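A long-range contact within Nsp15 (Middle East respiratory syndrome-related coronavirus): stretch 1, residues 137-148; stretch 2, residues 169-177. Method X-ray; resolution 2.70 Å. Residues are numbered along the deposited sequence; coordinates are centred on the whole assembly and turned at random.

Stretch 1 137-148: ISDRKIKKYPCM
Stretch 2 169-177: QPVKFYLYK

The contact is a strand gripped on two edges: the strand at the end of stretch 2 pairs, through Y174 and L175, antiparallel with both ends of stretch 1, and the loop between those ends closes over two tyrosines, burying 811 Å² in all.

The first edge is set by S138 opposite Y174 (CA to CA 5.3 Å), a hydrogen-bonded pair in which S138 N donates to Y174 O at 3.0 Å and Y174 N to S138 O at 2.8 Å, the latter almost straight. Beside it I137 faces L175 without hydrogen bonds, CA to CA 4.8 Å, and I137 CG2 packs 3.5 Å from L175 CD2. On the second edge M148 pairs with L175: M148 N reaches L175 O at 3.1 Å and L175 N reaches M148 O at 2.9 Å. Successive residues Y174 and L175 thus spend their backbone groups on different partners, as a central strand must.

After S138 (phi/psi -151/158) the chain turns at D139 (-85/-9). R140 N donates to S138 OG at 3.0 Å, so a small hydroxyl side chain braces the turn. A water donates to D139 O (2.7 Å) and K172 O (2.9 Å), bridging two acceptors that cannot bond each other.

Y174 (chi1 -59°, m; chi2 -81°) lays its ring under K141, whose aliphatic CG sits over the face, 4.3 Å from the centroid; the lysine's methylenes suit this exposed spot. Y176 (chi1 -57°, m; chi2 -101°), buried, has CB directed away, yet its ring comes back beneath the loop, where I142 N donates to Y176 OH at 2.8 Å. C147 (chi1 t) touches both tyrosines, its SG at the edge of the Y174 ring and oblique to the Y176 ring: C147 SG lies 3.8 Å from Y174 CB, and C147 CB lies 3.7 Å from Y176 CE1.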

ATOM      1  N   ILE A 137     -39.206   3.196   7.187  1.00 43.04           N
ATOM      2  CA  ILE A 137     -39.514   2.041   6.364  1.00 48.31           C
ATOM      3  C   ILE A 137     -40.209   0.991   7.213  1.00 47.13           C
ATOM      4  O   ILE A 137     -39.787   0.732   8.351  1.00 45.00           O
ATOM      5  CB  ILE A 137     -38.268   1.473   5.623  1.00 51.75           C
ATOM      6  CG1 ILE A 137     -37.249   0.854   6.574  1.00 57.84           C
ATOM      7  CG2 ILE A 137     -37.588   2.566   4.807  1.00 52.34           C
ATOM      8  CD1 ILE A 137     -35.844   0.726   5.995  1.00 57.56           C
ATOM      9  N   SER A 138     -41.296   0.429   6.670  1.00 44.69           N
ATOM     10  CA  SER A 138     -42.043  -0.602   7.370  1.00 44.85           C
ATOM     11  C   SER A 138     -42.755  -1.574   6.459  1.00 43.79           C
ATOM     12  O   SER A 138     -43.058  -1.286   5.312  1.00 44.59           O
ATOM     13  CB  SER A 138     -43.043   0.005   8.383  1.00 46.48           C
ATOM     14  OG  SER A 138     -44.384  -0.081   7.939  1.00 45.60           O
ATOM     15  N   ASP A 139     -43.027  -2.736   7.028  1.00 47.32           N
ATOM     16  CA  ASP A 139     -43.673  -3.839   6.339  1.00 53.35           C
ATOM     17  C   ASP A 139     -45.194  -3.687   6.370  1.00 52.30           C
ATOM     18  O   ASP A 139     -45.897  -4.431   5.685  1.00 51.08           O
ATOM     19  CB  ASP A 139     -43.260  -5.192   6.965  1.00 55.22           C
ATOM     20  CG  ASP A 139     -43.304  -5.191   8.506  1.00 58.04           C
ATOM     21  OD1 ASP A 139     -43.648  -4.158   9.133  1.00 58.14           O
ATOM     22  OD2 ASP A 139     -42.965  -6.237   9.100  1.00 62.96           O
ATOM     23  N   ARG A 140     -45.682  -2.719   7.150  1.00 49.58           N
ATOM     24  CA  ARG A 140     -47.111  -2.514   7.359  1.00 51.57           C
ATOM     25  C   ARG A 140     -47.495  -1.025   7.427  1.00 56.18           C
ATOM     26  O   ARG A 140     -46.781  -0.215   8.021  1.00 59.16           O
ATOM     27  CB  ARG A 140     -47.558  -3.234   8.635  1.00 51.67           C
ATOM     28  CG  ARG A 140     -46.806  -2.814   9.888  1.00 55.50           C
ATOM     29  CD  ARG A 140     -46.915  -3.835  11.000  1.00 55.79           C
ATOM     30  NE  ARG A 140     -46.317  -3.326  12.239  1.00 63.12           N
ATOM     31  CZ  ARG A 140     -46.921  -2.516  13.116  1.00 64.11           C
ATOM     32  NH1 ARG A 140     -48.163  -2.081  12.916  1.00 62.63           N
ATOM     33  NH2 ARG A 140     -46.273  -2.133  14.210  1.00 67.21           N
ATOM     34  N   LYS A 141     -48.622  -0.677   6.803  1.00 60.62           N
ATOM     35  CA  LYS A 141     -49.248   0.642   6.976  1.00 60.64           C
ATOM     36  C   LYS A 141     -49.225   1.042   8.440  1.00 61.15           C
ATOM     37  O   LYS A 141     -49.531   0.219   9.315  1.00 59.16           O
ATOM     38  CB  LYS A 141     -50.714   0.627   6.501  1.00 60.14           C
ATOM     39  CG  LYS A 141     -50.919   1.039   5.050  1.00 62.61           C
ATOM     40  CD  LYS A 141     -52.371   1.410   4.742  1.00 65.78           C
ATOM     41  CE  LYS A 141     -52.764   2.803   5.241  1.00 63.54           C
ATOM     42  NZ  LYS A 141     -52.248   3.882   4.355  1.00 59.34           N
ATOM     43  N   ILE A 142     -48.866   2.293   8.716  1.00 60.56           N
ATOM     44  CA  ILE A 142     -48.919   2.786  10.089  1.00 59.82           C
ATOM     45  C   ILE A 142     -50.041   3.783  10.201  1.00 56.65           C
ATOM     46  O   ILE A 142     -49.961   4.878   9.629  1.00 53.44           O
ATOM     47  CB  ILE A 142     -47.585   3.384  10.559  1.00 60.91           C
ATOM     48  CG1 ILE A 142     -46.616   2.238  10.865  1.00 64.37           C
ATOM     49  CG2 ILE A 142     -47.773   4.219  11.821  1.00 58.40           C
ATOM     50  CD1 ILE A 142     -45.157   2.637  10.879  1.00 65.83           C
ATOM     51  N   LYS A 143     -51.079   3.368  10.932  1.00 53.23           N
ATOM     52  CA  LYS A 143     -52.295   4.138  11.096  1.00 50.96           C
ATOM     53  C   LYS A 143     -52.662   4.668   9.730  1.00 48.12           C
ATOM     54  O   LYS A 143     -52.829   3.888   8.806  1.00 48.68           O
ATOM     55  CB  LYS A 143     -52.121   5.251  12.141  1.00 52.34           C
ATOM     56  CG  LYS A 143     -51.772   4.744  13.529  1.00 52.57           C
ATOM     57  CD  LYS A 143     -52.071   5.774  14.617  1.00 56.94           C
ATOM     58  CE  LYS A 143     -51.415   5.399  15.942  1.00 58.87           C
ATOM     59  NZ  LYS A 143     -51.969   6.155  17.097  1.00 62.04           N
ATOM     60  N   LYS A 144     -52.769   5.977   9.567  1.00 49.95           N
ATOM     61  CA  LYS A 144     -53.236   6.481   8.301  1.00 56.42           C
ATOM     62  C   LYS A 144     -52.376   7.622   7.791  1.00 52.96           C
ATOM     63  O   LYS A 144     -52.792   8.366   6.909  1.00 53.10           O
ATOM     64  CB  LYS A 144     -54.723   6.887   8.411  1.00 60.55           C
ATOM     65  CG  LYS A 144     -55.545   6.496   7.186  1.00 64.68           C
ATOM     66  CD  LYS A 144     -57.045   6.510   7.436  1.00 65.79           C
ATOM     67  CE  LYS A 144     -57.462   5.506   8.505  1.00 65.50           C
ATOM     68  NZ  LYS A 144     -58.939   5.446   8.658  1.00 63.90           N
ATOM     69  N   TYR A 145     -51.153   7.732   8.294  1.00 51.67           N
ATOM     70  CA  TYR A 145     -50.271   8.816   7.864  1.00 48.68           C
ATOM     71  C   TYR A 145     -50.063   8.747   6.339  1.00 49.40           C
ATOM     72  O   TYR A 145     -50.257   7.680   5.719  1.00 50.91           O
ATOM     73  CB  TYR A 145     -48.938   8.742   8.604  1.00 47.37           C
ATOM     74  CG  TYR A 145     -49.064   8.851  10.102  1.00 47.00           C
ATOM     75  CD1 TYR A 145     -49.374  10.066  10.702  1.00 47.98           C
ATOM     76  CD2 TYR A 145     -48.869   7.750  10.924  1.00 49.87           C
ATOM     77  CE1 TYR A 145     -49.488  10.189  12.077  1.00 47.76           C
ATOM     78  CE2 TYR A 145     -48.981   7.857  12.313  1.00 52.09           C
ATOM     79  CZ  TYR A 145     -49.296   9.088  12.886  1.00 50.21           C
ATOM     80  OH  TYR A 145     -49.437   9.229  14.255  1.00 47.09           O
ATOM     81  N   PRO A 146     -49.673   9.877   5.723  1.00 48.25           N
ATOM     82  CA  PRO A 146     -49.440   9.868   4.277  1.00 45.96           C
ATOM     83  C   PRO A 146     -48.303   8.927   3.937  1.00 48.44           C
ATOM     84  O   PRO A 146     -47.253   8.964   4.588  1.00 47.36           O
ATOM     85  CB  PRO A 146     -49.056  11.321   3.958  1.00 44.63           C
ATOM     86  CG  PRO A 146     -49.418  12.123   5.164  1.00 44.67           C
ATOM     87  CD  PRO A 146     -49.309  11.174   6.323  1.00 47.17           C
ATOM     88  N   CYS A 147     -48.503   8.100   2.918  1.00 51.12           N
ATOM     89  CA  CYS A 147     -47.636   6.957   2.715  1.00 52.80           C
ATOM     90  C   CYS A 147     -47.309   6.708   1.266  1.00 51.94           C
ATOM     91  O   CYS A 147     -48.201   6.544   0.459  1.00 56.96           O
ATOM     92  CB  CYS A 147     -48.315   5.719   3.296  1.00 55.05           C
ATOM     93  SG  CYS A 147     -47.638   4.165   2.708  1.00 64.92           S
ATOM     94  N   MET A 148     -46.019   6.653   0.953  1.00 52.82           N
ATOM     95  CA  MET A 148     -45.551   6.134  -0.317  1.00 48.36           C
ATOM     96  C   MET A 148     -45.503   4.595  -0.251  1.00 48.84           C
ATOM     97  O   MET A 148     -44.854   4.025   0.615  1.00 51.86           O
ATOM     98  CB  MET A 148     -44.158   6.654  -0.609  1.00 49.46           C
ATOM     99  CG  MET A 148     -43.982   8.156  -0.516  1.00 52.46           C
ATOM    100  SD  MET A 148     -42.283   8.623  -0.078  1.00 49.33           S
ATOM    101  CE  MET A 148     -42.338  10.275  -0.771  1.00 52.07           C
ATOM    102  N   GLN A 169     -39.619 -12.820   3.407  1.00 38.05           N
ATOM    103  CA  GLN A 169     -39.200 -11.523   3.908  1.00 38.72           C
ATOM    104  C   GLN A 169     -40.198 -10.592   3.290  1.00 36.57           C
ATOM    105  O   GLN A 169     -40.748 -10.902   2.248  1.00 35.19           O
ATOM    106  CB  GLN A 169     -37.812 -11.137   3.380  1.00 42.30           C
ATOM    107  CG  GLN A 169     -36.645 -11.903   3.989  1.00 43.56           C
ATOM    108  CD  GLN A 169     -36.244 -11.421   5.385  1.00 42.35           C
ATOM    109  OE1 GLN A 169     -36.479 -10.283   5.764  1.00 46.44           O
ATOM    110  NE2 GLN A 169     -35.616 -12.295   6.139  1.00 43.55           N
ATOM    111  N   PRO A 170     -40.438  -9.445   3.912  1.00 35.42           N
ATOM    112  CA  PRO A 170     -41.338  -8.495   3.277  1.00 34.45           C
ATOM    113  C   PRO A 170     -40.760  -7.923   1.981  1.00 37.30           C
ATOM    114  O   PRO A 170     -39.537  -7.770   1.836  1.00 38.72           O
ATOM    115  CB  PRO A 170     -41.479  -7.394   4.327  1.00 37.65           C
ATOM    116  CG  PRO A 170     -40.239  -7.476   5.183  1.00 36.48           C
ATOM    117  CD  PRO A 170     -39.834  -8.935   5.158  1.00 35.88           C
ATOM    118  N   VAL A 171     -41.650  -7.632   1.038  1.00 39.32           N
ATOM    119  CA  VAL A 171     -41.300  -7.012  -0.242  1.00 38.03           C
ATOM    120  C   VAL A 171     -42.069  -5.684  -0.425  1.00 39.64           C
ATOM    121  O   VAL A 171     -41.572  -4.705  -1.006  1.00 38.42           O
ATOM    122  CB  VAL A 171     -41.609  -7.990  -1.399  1.00 39.01           C
ATOM    123  CG1 VAL A 171     -41.344  -7.349  -2.754  1.00 40.90           C
ATOM    124  CG2 VAL A 171     -40.791  -9.257  -1.253  1.00 36.36           C
ATOM    125  N   LYS A 172     -43.300  -5.640   0.063  1.00 43.80           N
ATOM    126  CA  LYS A 172     -44.087  -4.423  -0.055  1.00 43.33           C
ATOM    127  C   LYS A 172     -43.778  -3.529   1.136  1.00 41.84           C
ATOM    128  O   LYS A 172     -44.163  -3.834   2.283  1.00 39.49           O
ATOM    129  CB  LYS A 172     -45.585  -4.741  -0.142  1.00 43.64           C
ATOM    130  CG  LYS A 172     -46.471  -3.505  -0.325  1.00 44.68           C
ATOM    131  CD  LYS A 172     -47.024  -3.331  -1.726  1.00 45.12           C
ATOM    132  CE  LYS A 172     -45.981  -3.410  -2.816  1.00 45.36           C
ATOM    133  NZ  LYS A 172     -46.642  -3.045  -4.089  1.00 44.75           N
ATOM    134  N   PHE A 173     -43.087  -2.426   0.864  1.00 40.61           N
ATOM    135  CA  PHE A 173     -42.713  -1.519   1.937  1.00 43.96           C
ATOM    136  C   PHE A 173     -43.567  -0.271   1.898  1.00 45.89           C
ATOM    137  O   PHE A 173     -43.949   0.192   0.828  1.00 48.00           O
ATOM    138  CB  PHE A 173     -41.211  -1.201   1.923  1.00 42.83           C
ATOM    139  CG  PHE A 173     -40.360  -2.350   2.394  1.00 42.90           C
ATOM    140  CD1 PHE A 173     -39.778  -3.235   1.476  1.00 42.77           C
ATOM    141  CD2 PHE A 173     -40.179  -2.581   3.754  1.00 41.42           C
ATOM    142  CE1 PHE A 173     -39.006  -4.305   1.909  1.00 45.31           C
ATOM    143  CE2 PHE A 173     -39.403  -3.648   4.198  1.00 41.19           C
ATOM    144  CZ  PHE A 173     -38.819  -4.513   3.279  1.00 44.90           C
ATOM    145  N   TYR A 174     -43.905   0.217   3.089  1.00 45.26           N
ATOM    146  CA  TYR A 174     -44.666   1.428   3.261  1.00 44.07           C
ATOM    147  C   TYR A 174     -43.650   2.393   3.830  1.00 44.48           C
ATOM    148  O   TYR A 174     -43.020   2.139   4.862  1.00 43.98           O
ATOM    149  CB  TYR A 174     -45.877   1.190   4.178  1.00 44.16           C
ATOM    150  CG  TYR A 174     -46.794   0.118   3.628  1.00 48.76           C
ATOM    151  CD1 TYR A 174     -47.726   0.407   2.640  1.00 50.99           C
ATOM    152  CD2 TYR A 174     -46.700  -1.212   4.059  1.00 55.43           C
ATOM    153  CE1 TYR A 174     -48.565  -0.578   2.121  1.00 49.98           C
ATOM    154  CE2 TYR A 174     -47.533  -2.207   3.539  1.00 53.97           C
ATOM    155  CZ  TYR A 174     -48.465  -1.877   2.568  1.00 51.76           C
ATOM    156  OH  TYR A 174     -49.288  -2.843   2.034  1.00 48.21           O
ATOM    157  N   LEU A 175     -43.490   3.490   3.107  1.00 46.64           N
ATOM    158  CA  LEU A 175     -42.368   4.386   3.228  1.00 46.94           C
ATOM    159  C   LEU A 175     -42.844   5.761   3.620  1.00 48.07           C
ATOM    160  O   LEU A 175     -43.704   6.335   2.944  1.00 50.63           O
ATOM    161  CB  LEU A 175     -41.698   4.480   1.866  1.00 48.85           C
ATOM    162  CG  LEU A 175     -40.995   3.187   1.453  1.00 50.93           C
ATOM    163  CD1 LEU A 175     -40.971   3.068  -0.056  1.00 53.59           C
ATOM    164  CD2 LEU A 175     -39.585   3.126   2.024  1.00 50.46           C
ATOM    165  N   TYR A 176     -42.289   6.302   4.700  1.00 46.60           N
ATOM    166  CA  TYR A 176     -42.733   7.604   5.197  1.00 45.53           C
ATOM    167  C   TYR A 176     -41.581   8.568   5.203  1.00 42.19           C
ATOM    168  O   TYR A 176     -40.435   8.186   5.373  1.00 40.86           O
ATOM    169  CB  TYR A 176     -43.339   7.473   6.597  1.00 44.26           C
ATOM    170  CG  TYR A 176     -44.482   6.493   6.637  1.00 42.47           C
ATOM    171  CD1 TYR A 176     -45.795   6.935   6.637  1.00 45.96           C
ATOM    172  CD2 TYR A 176     -44.260   5.130   6.629  1.00 42.16           C
ATOM    173  CE1 TYR A 176     -46.866   6.050   6.638  1.00 43.05           C
ATOM    174  CE2 TYR A 176     -45.325   4.234   6.636  1.00 44.17           C
ATOM    175  CZ  TYR A 176     -46.633   4.706   6.639  1.00 42.01           C
ATOM    176  OH  TYR A 176     -47.714   3.850   6.666  1.00 40.28           O
ATOM    177  N   LYS A 177     -41.889   9.828   4.988  1.00 42.05           N
ATOM    178  CA  LYS A 177     -40.880  10.858   5.084  1.00 43.17           C
ATOM    179  C   LYS A 177     -41.426  12.014   5.885  1.00 45.12           C
ATOM    180  O   LYS A 177     -42.589  12.396   5.724  1.00 52.03           O
ATOM    181  CB  LYS A 177     -40.444  11.322   3.691  1.00 41.64           C
ATOM    182  CG  LYS A 177     -39.316  12.318   3.736  1.00 39.71           C
ATOM    183  CD  LYS A 177     -38.685  12.531   2.380  1.00 40.91           C
ATOM    184  CE  LYS A 177     -37.424  13.373   2.498  1.00 41.10           C
ATOM    185  NZ  LYS A 177     -37.075  14.019   1.209  1.00 43.34           N
TER
HETATM  186  O   HOH W   1     -45.605  -5.976   3.514  1.00 38.66           O
HETATM  187  O   HOH W   2     -45.056  10.264   4.125  1.00 47.30           O